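Local coordinates for protein toll-like receptor 13 (PDB 4Z0C) that recognises bacterial 23S ribosomal RNA through its leucine-rich-repeat ectodomain and signals via MYD88 and TRAF6 to activate NF-kappa-B and the inflammatory response, at residues Q540-N545 and P562-D567; L530-Q535 and L556-N561; G264-K269 and L284-N289. One frame throughout, in Å; residues are numbered along the deposited sequence.

Contact 1 of 3, residues Q540-N545 and P562-D567. With nucleotides of chain D.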
loop_
_atom_site.group_PDB
_atom_site.type_symbol
_atom_site.label_atom_id
_atom_site.label_comp_id
_atom_site.label_asym_id
_atom_site.label_seq_id
_atom_site.Cartn_x
_atom_site.Cartn_y
_atom_site.Cartn_z
ATOM N N GLN A 540 6.613 12.795 6.205
ATOM C CA GLN A 540 7.315 14.010 5.781
ATOM C C GLN A 540 7.426 15.062 6.876
ATOM O O GLN A 540 8.001 14.788 7.935
ATOM C CB GLN A 540 6.719 14.599 4.488
ATOM C CG GLN A 540 7.180 13.832 3.266
ATOM C CD GLN A 540 6.434 14.191 2.013
ATOM O OE1 GLN A 540 6.437 15.344 1.577
ATOM N NE2 GLN A 540 5.794 13.196 1.410
ATOM N N VAL A 541 6.916 16.265 6.625
ATOM C CA VAL A 541 7.140 17.333 7.595
ATOM C C VAL A 541 6.200 17.152 8.768
ATOM O O VAL A 541 5.001 17.375 8.635
ATOM C CB VAL A 541 6.950 18.754 6.998
ATOM C CG1 VAL A 541 7.573 19.816 7.932
ATOM C CG2 VAL A 541 7.533 18.841 5.588
ATOM N N VAL A 542 6.721 16.710 9.908
ATOM C CA VAL A 542 5.860 16.547 11.071
ATOM C C VAL A 542 5.462 17.923 11.620
ATOM O O VAL A 542 6.324 18.724 11.914
ATOM C CB VAL A 542 6.520 15.697 12.170
ATOM C CG1 VAL A 542 5.634 15.654 13.386
ATOM C CG2 VAL A 542 6.816 14.279 11.658
ATOM N N PRO A 543 4.147 18.200 11.742
ATOM C CA PRO A 543 3.695 19.480 12.308
ATOM C C PRO A 543 4.379 19.756 13.639
ATOM O O PRO A 543 4.670 18.814 14.375
ATOM C CB PRO A 543 2.192 19.261 12.506
ATOM C CG PRO A 543 1.831 18.299 11.432
ATOM C CD PRO A 543 3.007 17.357 11.334
ATOM N N SER A 544 4.609 21.024 13.946
ATOM C CA SER A 544 5.456 21.390 15.080
ATOM C C SER A 544 4.803 21.055 16.419
ATOM O O SER A 544 5.493 20.887 17.420
ATOM C CB SER A 544 5.862 22.870 15.022
ATOM O OG SER A 544 4.771 23.696 15.372
ATOM N N ASN A 545 3.477 20.966 16.436
ATOM C CA ASN A 545 2.755 20.615 17.657
ATOM C C ASN A 545 2.035 19.265 17.499
ATOM O O ASN A 545 1.003 18.994 18.140
ATOM C CB ASN A 545 1.736 21.697 17.999
ATOM C CG ASN A 545 0.725 21.899 16.895
ATOM O OD1 ASN A 545 0.973 21.528 15.744
ATOM N ND2 ASN A 545 -0.433 22.455 17.240
ATOM N N PRO A 562 9.124 6.585 4.307
ATOM C CA PRO A 562 10.020 7.063 3.249
ATOM C C PRO A 562 10.743 8.344 3.651
ATOM O O PRO A 562 11.872 8.549 3.216
ATOM C CB PRO A 562 9.070 7.332 2.084
ATOM C CG PRO A 562 7.981 6.336 2.272
ATOM C CD PRO A 562 7.808 6.190 3.773
ATOM N N SER A 563 10.106 9.186 4.461
ATOM C CA SER A 563 10.796 10.305 5.068
ATOM C C SER A 563 10.147 10.771 6.367
ATOM O O SER A 563 8.932 10.664 6.532
ATOM C CB SER A 563 10.888 11.470 4.093
ATOM O OG SER A 563 9.595 11.849 3.717
ATOM N N VAL A 564 10.971 11.284 7.287
ATOM C CA VAL A 564 10.492 11.816 8.561
ATOM C C VAL A 564 11.330 13.040 8.874
ATOM O O VAL A 564 12.541 12.937 9.022
ATOM C CB VAL A 564 10.637 10.811 9.742
ATOM C CG1 VAL A 564 9.972 11.373 10.984
ATOM C CG2 VAL A 564 10.013 9.473 9.414
ATOM N N PHE A 565 10.692 14.202 8.934
ATOM C CA PHE A 565 11.395 15.439 9.237
ATOM C C PHE A 565 10.864 16.001 10.545
ATOM O O PHE A 565 9.733 16.487 10.612
ATOM C CB PHE A 565 11.215 16.470 8.114
ATOM C CG PHE A 565 11.588 15.956 6.747
ATOM C CD1 PHE A 565 12.787 15.301 6.536
ATOM C CD2 PHE A 565 10.710 16.097 5.677
ATOM C CE1 PHE A 565 13.121 14.813 5.275
ATOM C CE2 PHE A 565 11.039 15.619 4.412
ATOM C CZ PHE A 565 12.246 14.974 4.209
ATOM N N LEU A 566 11.695 15.930 11.577
ATOM C CA LEU A 566 11.392 16.478 12.892
ATOM C C LEU A 566 12.352 17.660 13.114
ATOM O O LEU A 566 13.396 17.526 13.749
ATOM C CB LEU A 566 11.561 15.375 13.959
ATOM C CG LEU A 566 10.544 14.221 13.858
ATOM C CD1 LEU A 566 11.131 12.846 14.208
ATOM C CD2 LEU A 566 9.340 14.517 14.737
ATOM N N ASP A 567 11.989 18.812 12.553
ATOM C CA ASP A 567 12.863 19.977 12.478
ATOM C C ASP A 567 12.918 20.767 13.767
ATOM O O ASP A 567 13.876 21.489 14.008
ATOM C CB ASP A 567 12.407 20.946 11.376
ATOM C CG ASP A 567 12.350 20.309 10.005
ATOM O OD1 ASP A 567 13.079 19.328 9.740
ATOM O OD2 ASP A 567 11.591 20.835 9.170
ATOM P P C D 10 11.901 20.717 -0.768
ATOM O OP1 C D 10 11.413 22.072 -1.104
ATOM O OP2 C D 10 13.341 20.517 -0.447
ATOM O "O5'" C D 10 11.029 20.187 0.447
ATOM C "C5'" C D 10 9.611 20.153 0.344
ATOM C "C4'" C D 10 8.965 20.907 1.474
ATOM O "O4'" C D 10 9.270 20.224 2.723
ATOM C "C3'" C D 10 9.428 22.360 1.648
ATOM O "O3'" C D 10 8.319 23.173 2.033
ATOM C "C2'" C D 10 10.423 22.266 2.802
ATOM O "O2'" C D 10 10.532 23.446 3.566
ATOM C "C1'" C D 10 9.830 21.133 3.642
ATOM N N1 C D 10 10.834 20.430 4.449
ATOM C C2 C D 10 10.882 20.675 5.830
ATOM O O2 C D 10 10.064 21.441 6.360
ATOM N N3 C D 10 11.823 20.058 6.568
ATOM C C4 C D 10 12.701 19.242 5.989
ATOM N N4 C D 10 13.610 18.662 6.790
ATOM C C5 C D 10 12.685 18.980 4.585
ATOM C C6 C D 10 11.739 19.586 3.856
ATOM P P C D 11 7.908 24.463 1.159
ATOM O OP1 C D 11 9.160 25.157 0.798
ATOM O OP2 C D 11 6.850 25.167 1.934
ATOM O "O5'" C D 11 7.280 23.870 -0.193
ATOM C "C5'" C D 11 6.004 23.228 -0.204
ATOM C "C4'" C D 11 5.625 22.748 -1.591
ATOM O "O4'" C D 11 6.576 21.752 -2.044
ATOM C "C3'" C D 11 4.274 22.048 -1.735
ATOM O "O3'" C D 11 3.183 22.940 -1.836
ATOM C "C2'" C D 11 4.454 21.217 -2.999
ATOM O "O2'" C D 11 4.256 22.018 -4.154
ATOM C "C1'" C D 11 5.936 20.841 -2.919
ATOM N N1 C D 11 6.142 19.453 -2.452
ATOM C C2 C D 11 6.083 18.498 -3.456
ATOM O O2 C D 11 5.868 18.884 -4.610
ATOM N N3 C D 11 6.270 17.197 -3.160
ATOM C C4 C D 11 6.486 16.828 -1.904
ATOM N N4 C D 11 6.660 15.514 -1.698
ATOM C C5 C D 11 6.540 17.784 -0.843
ATOM C C6 C D 11 6.365 19.080 -1.153
HETATM O O HOH W 1 9.381 19.209 11.202
#
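Val541 and Phe565 are paired across two parallel strands and project from the same side of the small sheet, where a cytosine rests on one and beside the other. The Phe565 ring lies flat beneath the base: C5 of C10 of chain D stands over its centre, 3.6 Å above the ring plane. Val541 flanks the nucleotide at O2 and the sugar. Val541 CG1, anti to the backbone N (chi1 -164°), approaches O2 of C10 at 3.4 Å, while CG2 reaches both the ribose oxygen O4' and the flank of the Phe565 ring.

Asp567 reads the polar side of the same base. Its OD1 accepts a nearly straight hydrogen bond (165°) from N4 of C10, 3.1 Å long, and its OD2 lies 2.7 Å from N3 of C10. So short an approach of two acceptors would fit a proton shared there, perhaps with the ionisation of acid or base shifted. Further along, Gln540 stretches out beyond CG and accepts a hydrogen bond from N4 of C11 of chain D, 3.3 Å from OE1; its NE2 donates to His537 O, which fixes which end of the amide faces the RNA.

The backbone beneath is held by Gln540 N to Ser563 O, by Phe565 N to Gln540 O at 2.9 Å and by Val542 N to Phe565 O at 3.1 Å. A water donates to the carbonyls of Val542 and Phe565 and accepts from Asp567 N. Away from the RNA, Val542 and Leu566 run alongside each other, CG2 of Val542 against CD2 of Leu566. Strand 592-594 extends the sheet on the side of strand 564-566, where Tyr593 touches Phe565 and Asp567. Parallel strands of LRR 21 and LRR 22 thus form part of the RNA-binding surface of the leucine-rich-repeat solenoid.

Contact 2 of 3, residues L530-Q535 and L556-N561. With nucleotides of chain C.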
loop_
_atom_site.group_PDB
_atom_site.type_symbol
_atom_site.label_atom_id
_atom_site.label_comp_id
_atom_site.label_asym_id
_atom_site.label_seq_id
_atom_site.Cartn_x
_atom_site.Cartn_y
_atom_site.Cartn_z
ATOM N N LEU A 530 1.444 4.595 20.173
ATOM C CA LEU A 530 1.032 5.215 18.933
ATOM C C LEU A 530 1.842 4.634 17.790
ATOM O O LEU A 530 3.072 4.690 17.801
ATOM C CB LEU A 530 1.265 6.728 19.020
ATOM C CG LEU A 530 0.993 7.608 17.804
ATOM C CD1 LEU A 530 -0.390 7.325 17.197
ATOM C CD2 LEU A 530 1.130 9.085 18.210
ATOM N N ASN A 531 1.159 4.087 16.795
ATOM C CA ASN A 531 1.845 3.596 15.604
ATOM C C ASN A 531 1.579 4.500 14.388
ATOM O O ASN A 531 0.442 4.642 13.965
ATOM C CB ASN A 531 1.415 2.161 15.314
ATOM C CG ASN A 531 2.141 1.549 14.132
ATOM O OD1 ASN A 531 2.480 2.241 13.167
ATOM N ND2 ASN A 531 2.355 0.227 14.186
ATOM N N LEU A 532 2.631 5.103 13.830
ATOM C CA LEU A 532 2.496 5.940 12.626
ATOM C C LEU A 532 3.460 5.465 11.554
ATOM O O LEU A 532 3.940 6.244 10.746
ATOM C CB LEU A 532 2.765 7.401 12.931
ATOM C CG LEU A 532 1.760 8.097 13.840
ATOM C CD1 LEU A 532 2.349 9.417 14.308
ATOM C CD2 LEU A 532 0.471 8.318 13.120
ATOM N N GLU A 533 3.757 4.176 11.557
ATOM C CA GLU A 533 4.703 3.643 10.601
ATOM C C GLU A 533 4.213 3.684 9.153
ATOM O O GLU A 533 3.014 3.611 8.872
ATOM C CB GLU A 533 5.040 2.199 10.962
ATOM C CG GLU A 533 5.546 2.009 12.373
ATOM C CD GLU A 533 6.136 0.628 12.579
ATOM O OE1 GLU A 533 5.968 -0.234 11.688
ATOM O OE2 GLU A 533 6.771 0.400 13.627
ATOM N N GLY A 534 5.164 3.784 8.234
ATOM C CA GLY A 534 4.915 3.520 6.833
ATOM C C GLY A 534 3.783 4.244 6.134
ATOM O O GLY A 534 3.038 3.608 5.396
ATOM N N GLN A 535 3.628 5.546 6.369
ATOM C CA GLN A 535 2.707 6.343 5.554
ATOM C C GLN A 535 3.190 6.250 4.107
ATOM O O GLN A 535 4.394 6.260 3.859
ATOM C CB GLN A 535 2.676 7.798 6.034
ATOM C CG GLN A 535 2.390 7.940 7.515
ATOM C CD GLN A 535 1.108 7.219 7.943
ATOM O OE1 GLN A 535 0.098 7.236 7.241
ATOM N NE2 GLN A 535 1.163 6.562 9.087
ATOM N N LEU A 556 6.395 5.190 20.771
ATOM C CA LEU A 556 6.098 5.868 19.503
ATOM C C LEU A 556 6.834 5.138 18.396
ATOM O O LEU A 556 8.041 4.919 18.489
ATOM C CB LEU A 556 6.524 7.342 19.548
ATOM C CG LEU A 556 6.352 8.271 18.341
ATOM C CD1 LEU A 556 4.926 8.269 17.851
ATOM C CD2 LEU A 556 6.761 9.684 18.711
ATOM N N LEU A 557 6.094 4.683 17.390
ATOM C CA LEU A 557 6.697 3.980 16.264
ATOM C C LEU A 557 6.516 4.825 14.994
ATOM O O LEU A 557 5.387 5.006 14.553
ATOM C CB LEU A 557 6.040 2.627 16.078
ATOM C CG LEU A 557 5.895 1.674 17.262
ATOM C CD1 LEU A 557 5.326 0.415 16.731
ATOM C CD2 LEU A 557 7.229 1.404 17.957
ATOM N N LEU A 558 7.605 5.373 14.452
ATOM C CA LEU A 558 7.566 6.179 13.239
ATOM C C LEU A 558 8.426 5.512 12.161
ATOM O O LEU A 558 8.746 6.132 11.134
ATOM C CB LEU A 558 8.102 7.586 13.505
ATOM C CG LEU A 558 7.356 8.482 14.494
ATOM C CD1 LEU A 558 8.194 9.731 14.775
ATOM C CD2 LEU A 558 5.992 8.854 14.002
ATOM N N GLY A 559 8.824 4.263 12.404
ATOM C CA GLY A 559 9.653 3.530 11.453
ATOM C C GLY A 559 9.003 3.264 10.093
ATOM O O GLY A 559 7.813 3.503 9.912
ATOM N N LYS A 560 9.791 2.785 9.133
ATOM C CA LYS A 560 9.311 2.420 7.790
ATOM C C LYS A 560 8.680 3.545 6.965
ATOM O O LYS A 560 8.017 3.260 5.963
ATOM C CB LYS A 560 8.329 1.237 7.844
ATOM C CG LYS A 560 8.877 0.008 8.557
ATOM C CD LYS A 560 8.079 -1.246 8.272
ATOM C CE LYS A 560 8.779 -2.442 8.902
ATOM N NZ LYS A 560 10.229 -2.516 8.548
ATOM N N ASN A 561 8.864 4.798 7.384
ATOM C CA ASN A 561 8.444 5.958 6.590
ATOM C C ASN A 561 9.525 6.352 5.565
ATOM O O ASN A 561 10.708 6.408 5.897
ATOM C CB ASN A 561 8.132 7.155 7.492
ATOM C CG ASN A 561 6.757 7.074 8.134
ATOM O OD1 ASN A 561 5.742 7.335 7.489
ATOM N ND2 ASN A 561 6.720 6.728 9.413
ATOM P P A C 5 8.780 -9.864 15.364
ATOM O OP1 A C 5 9.302 -11.127 15.915
ATOM O OP2 A C 5 7.538 -9.265 15.911
ATOM O "O5'" A C 5 9.857 -8.708 15.547
ATOM C "C5'" A C 5 11.249 -8.946 15.422
ATOM C "C4'" A C 5 12.020 -7.808 16.022
ATOM O "O4'" A C 5 12.042 -6.718 15.065
ATOM C "C3'" A C 5 11.436 -7.239 17.317
ATOM O "O3'" A C 5 12.488 -6.811 18.187
ATOM C "C2'" A C 5 10.617 -6.036 16.831
ATOM O "O2'" A C 5 10.459 -4.986 17.770
ATOM C "C1'" A C 5 11.399 -5.573 15.602
ATOM N N9 A C 5 10.532 -5.036 14.552
ATOM C C8 A C 5 10.190 -5.668 13.381
ATOM N N7 A C 5 9.396 -4.957 12.612
ATOM C C5 A C 5 9.211 -3.786 13.324
ATOM C C6 A C 5 8.465 -2.640 13.043
ATOM N N6 A C 5 7.744 -2.508 11.929
ATOM N N1 A C 5 8.481 -1.637 13.946
ATOM C C2 A C 5 9.203 -1.802 15.055
ATOM N N3 A C 5 9.941 -2.843 15.434
ATOM C C4 A C 5 9.912 -3.811 14.510
#
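Two carbonyl oxygens, Leu532 O and Leu558 O, lie in the amide plane of Asn561, and its ND2 donates to both; the amide of Gln535, its counterpart one repeat earlier, is tilted by only 26°. This is the asparagine position of the leucine-rich repeat, whose side chain ties one coil to the next. ND2 reaches Leu532 O of the preceding repeat at 3.1 Å, nearly straight (171°), and Leu558 O of its own repeat at 2.7 Å. The other end, OD1, accepts from Gln535 N, while Gln535 itself turns its OE1 to Ile508 N.

Upstream, the parallel strands are joined by Leu557 N to Leu530 O and Leu532 N to Leu557 O; further on, Gly534 N donates to Gly559 O. Leu530 lies alongside Leu556, and Leu532 alongside Leu558, all four pointing into the core of the solenoid. Asn531 OD1 closes an Asx turn on Glu533 N, 2.8 Å away.

Glu533 extends alongside Leu557 to the RNA, with Lys560 CE packed near the same adenine. Glu533 OE1 accepts from N6 of A5 of chain C at 2.9 Å, and its OE2 stands 2.7 Å from N1 of that base, a spacing that suggests a proton between them.

Contact 3 of 3, residues G264-K269 and L284-N289. With NAG (2-acetamido-2-deoxy-beta-D-glucopyranose), chain O.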
loop_
_atom_site.group_PDB
_atom_site.type_symbol
_atom_site.label_atom_id
_atom_site.label_comp_id
_atom_site.label_asym_id
_atom_site.label_seq_id
_atom_site.Cartn_x
_atom_site.Cartn_y
_atom_site.Cartn_z
ATOM N N GLY A 264 -18.280 -38.995 1.282
ATOM C CA GLY A 264 -19.724 -39.014 1.413
ATOM C C GLY A 264 -20.234 -39.179 2.827
ATOM O O GLY A 264 -19.464 -39.373 3.759
ATOM N N HIS A 265 -21.552 -39.109 2.972
ATOM C CA HIS A 265 -22.186 -39.131 4.284
ATOM C C HIS A 265 -21.902 -40.436 5.023
ATOM O O HIS A 265 -21.719 -41.485 4.402
ATOM C CB HIS A 265 -23.704 -38.967 4.147
ATOM C CG HIS A 265 -24.123 -37.759 3.368
ATOM N ND1 HIS A 265 -23.245 -36.762 3.000
ATOM C CD2 HIS A 265 -25.331 -37.401 2.875
ATOM C CE1 HIS A 265 -23.897 -35.835 2.322
ATOM N NE2 HIS A 265 -25.165 -36.197 2.232
ATOM N N LEU A 266 -21.853 -40.357 6.349
ATOM C CA LEU A 266 -21.754 -41.545 7.192
ATOM C C LEU A 266 -23.163 -42.077 7.443
ATOM O O LEU A 266 -24.127 -41.312 7.431
ATOM C CB LEU A 266 -21.072 -41.209 8.523
ATOM C CG LEU A 266 -19.580 -40.859 8.551
ATOM C CD1 LEU A 266 -19.060 -40.586 9.994
ATOM C CD2 LEU A 266 -18.750 -41.951 7.876
ATOM N N ASP A 267 -23.274 -43.378 7.688
ATOM C CA ASP A 267 -24.548 -43.998 8.030
ATOM C C ASP A 267 -24.921 -43.605 9.455
ATOM O O ASP A 267 -24.356 -44.141 10.401
ATOM C CB ASP A 267 -24.401 -45.522 7.936
ATOM C CG ASP A 267 -25.733 -46.256 8.021
ATOM O OD1 ASP A 267 -26.597 -45.839 8.832
ATOM O OD2 ASP A 267 -25.905 -47.266 7.288
ATOM N N MET A 268 -25.878 -42.691 9.621
ATOM C CA MET A 268 -26.231 -42.220 10.967
ATOM C C MET A 268 -26.698 -43.318 11.905
ATOM O O MET A 268 -26.593 -43.179 13.124
ATOM C CB MET A 268 -27.285 -41.109 10.930
ATOM C CG MET A 268 -26.743 -39.722 10.669
ATOM S SD MET A 268 -25.324 -39.306 11.698
ATOM C CE MET A 268 -24.039 -39.565 10.472
ATOM N N LYS A 269 -27.199 -44.415 11.347
ATOM C CA LYS A 269 -27.651 -45.525 12.173
ATOM C C LYS A 269 -26.443 -46.168 12.851
ATOM O O LYS A 269 -26.446 -46.387 14.062
ATOM C CB LYS A 269 -28.451 -46.530 11.338
ATOM C CG LYS A 269 -29.539 -47.287 12.105
ATOM C CD LYS A 269 -30.459 -48.074 11.153
ATOM C CE LYS A 269 -30.408 -49.581 11.379
ATOM N NZ LYS A 269 -30.890 -50.348 10.186
ATOM N N LEU A 284 -18.203 -33.542 19.646
ATOM C CA LEU A 284 -18.170 -34.297 18.401
ATOM C C LEU A 284 -17.745 -33.406 17.240
ATOM O O LEU A 284 -18.440 -32.447 16.884
ATOM C CB LEU A 284 -19.535 -34.956 18.119
ATOM C CG LEU A 284 -19.589 -35.702 16.786
ATOM C CD1 LEU A 284 -18.573 -36.826 16.757
ATOM C CD2 LEU A 284 -20.980 -36.212 16.485
ATOM N N VAL A 285 -16.595 -33.734 16.659
ATOM C CA VAL A 285 -16.125 -33.073 15.460
ATOM C C VAL A 285 -16.515 -33.919 14.242
ATOM O O VAL A 285 -16.103 -35.072 14.093
ATOM C CB VAL A 285 -14.614 -32.774 15.549
ATOM C CG1 VAL A 285 -14.134 -32.004 14.318
ATOM C CG2 VAL A 285 -14.335 -31.933 16.799
ATOM N N PHE A 286 -17.306 -33.320 13.364
ATOM C CA PHE A 286 -18.101 -34.060 12.389
ATOM C C PHE A 286 -18.068 -33.333 11.035
ATOM O O PHE A 286 -19.055 -32.737 10.609
ATOM C CB PHE A 286 -19.535 -34.155 12.927
ATOM C CG PHE A 286 -20.236 -35.445 12.607
ATOM C CD1 PHE A 286 -19.602 -36.663 12.801
ATOM C CD2 PHE A 286 -21.553 -35.437 12.150
ATOM C CE1 PHE A 286 -20.251 -37.853 12.514
ATOM C CE2 PHE A 286 -22.211 -36.617 11.865
ATOM C CZ PHE A 286 -21.557 -37.827 12.047
ATOM N N GLN A 287 -16.923 -33.427 10.357
ATOM C CA GLN A 287 -16.591 -32.566 9.226
ATOM C C GLN A 287 -16.405 -33.206 7.851
ATOM O O GLN A 287 -16.136 -34.395 7.728
ATOM C CB GLN A 287 -15.306 -31.795 9.531
ATOM C CG GLN A 287 -15.397 -30.860 10.696
ATOM C CD GLN A 287 -14.159 -29.992 10.782
ATOM O OE1 GLN A 287 -13.113 -30.340 10.227
ATOM N NE2 GLN A 287 -14.284 -28.831 11.417
ATOM N N LYS A 288 -16.511 -32.360 6.823
ATOM C CA LYS A 288 -16.199 -32.730 5.442
ATOM C C LYS A 288 -17.217 -33.674 4.797
ATOM O O LYS A 288 -16.882 -34.770 4.353
ATOM C CB LYS A 288 -14.747 -33.231 5.278
ATOM C CG LYS A 288 -13.706 -32.119 5.441
ATOM C CD LYS A 288 -12.286 -32.584 5.101
ATOM C CE LYS A 288 -11.221 -31.650 5.691
ATOM N NZ LYS A 288 -9.822 -32.154 5.508
ATOM N N ASN A 289 -18.460 -33.213 4.743
ATOM C CA ASN A 289 -19.482 -33.877 3.949
ATOM C C ASN A 289 -19.832 -35.224 4.549
ATOM O O ASN A 289 -20.012 -36.236 3.866
ATOM C CB ASN A 289 -18.999 -34.018 2.510
ATOM C CG ASN A 289 -20.049 -34.534 1.589
ATOM O OD1 ASN A 289 -21.236 -34.219 1.718
ATOM N ND2 ASN A 289 -19.620 -35.380 0.661
HETATM C C1 NAG O . -22.089 -35.420 -0.894
HETATM C C2 NAG O . -21.051 -35.368 -1.993
HETATM C C3 NAG O . -21.754 -35.961 -3.201
HETATM C C4 NAG O . -22.216 -37.394 -2.861
HETATM C C5 NAG O . -22.719 -37.569 -1.405
HETATM C C6 NAG O . -22.595 -39.001 -0.893
HETATM C C7 NAG O . -19.306 -33.722 -2.440
HETATM C C8 NAG O . -18.928 -32.279 -2.367
HETATM N N2 NAG O . -20.571 -34.010 -2.166
HETATM O O3 NAG O . -20.880 -35.920 -4.306
HETATM O O4 NAG O . -23.245 -37.775 -3.759
HETATM O O5 NAG O . -22.053 -36.749 -0.457
HETATM O O6 NAG O . -23.017 -39.030 0.453
HETATM O O7 NAG O . -18.470 -34.558 -2.758
#
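The touching parts, residues 264 to 268 and 286 to 289, run 135° apart and draw closest at Gly264 and Asn289, whose CA atoms are 5.7 Å apart.

Near the sugar, His265 presents one ring face to O6 of the NAG, which sits 3.3 Å above the ring plane toward its rim, while His265 N donates to that same O6 at 2.9 Å. The ring edge points at Asn289: ND1 makes a weak hydrogen bond to Asn289 O, which lies in the ring plane, and His265 CE1 comes 3.2 Å from Asn289 OD1. The Asn289 amide, with CG anti to the backbone N, stands almost upright to the imidazole, 80° between planes. Its ND2 donates to Leu261 O. NAG C1 is 2.9 Å from Asn289 ND2, longer than a covalent link, yet placed as expected for a glycan on this predicted N-glycosylation site, which also brings NAG O5 close.

Met268, bent at chi2 and chi3, meets Phe286 tip to tip. Its SD makes a Met-aromatic contact at the ring edge, while CE packs in the ring plane, 3.4 Å from Phe286 CZ. The Leu266 side chain crosses Phe286 obliquely, with CD1 near CE1. Asp267 OD1 N-caps helix 268-275 by accepting from Lys269 N. On this variable side of the solenoid, the loop and helix start of LRR 10 pack on the segment after the LRR 11 strand, beside the glycan at Asn289.

Overall arrangement
Contacts 1 and 2 join the same two repeats, LRR 21 and LRR 22, at successive places along the coil; their centres are 12 Å apart and they touch where Pro562 packs on Gln535. Contact 3 lies on the other side of the chain's centre, about 50 Å from contact 2 and 61 Å from contact 1, centre to centre. Contacts 2 and 3 both adjoin the main run of repeat strands, whereas contact 1 belongs to a separate three-stranded sheet. All three are largely buried, but their outward chemistry differs: contacts 1 and 2 turn acidic side chains to bases of different RNA chains, while contact 3 faces a sugar.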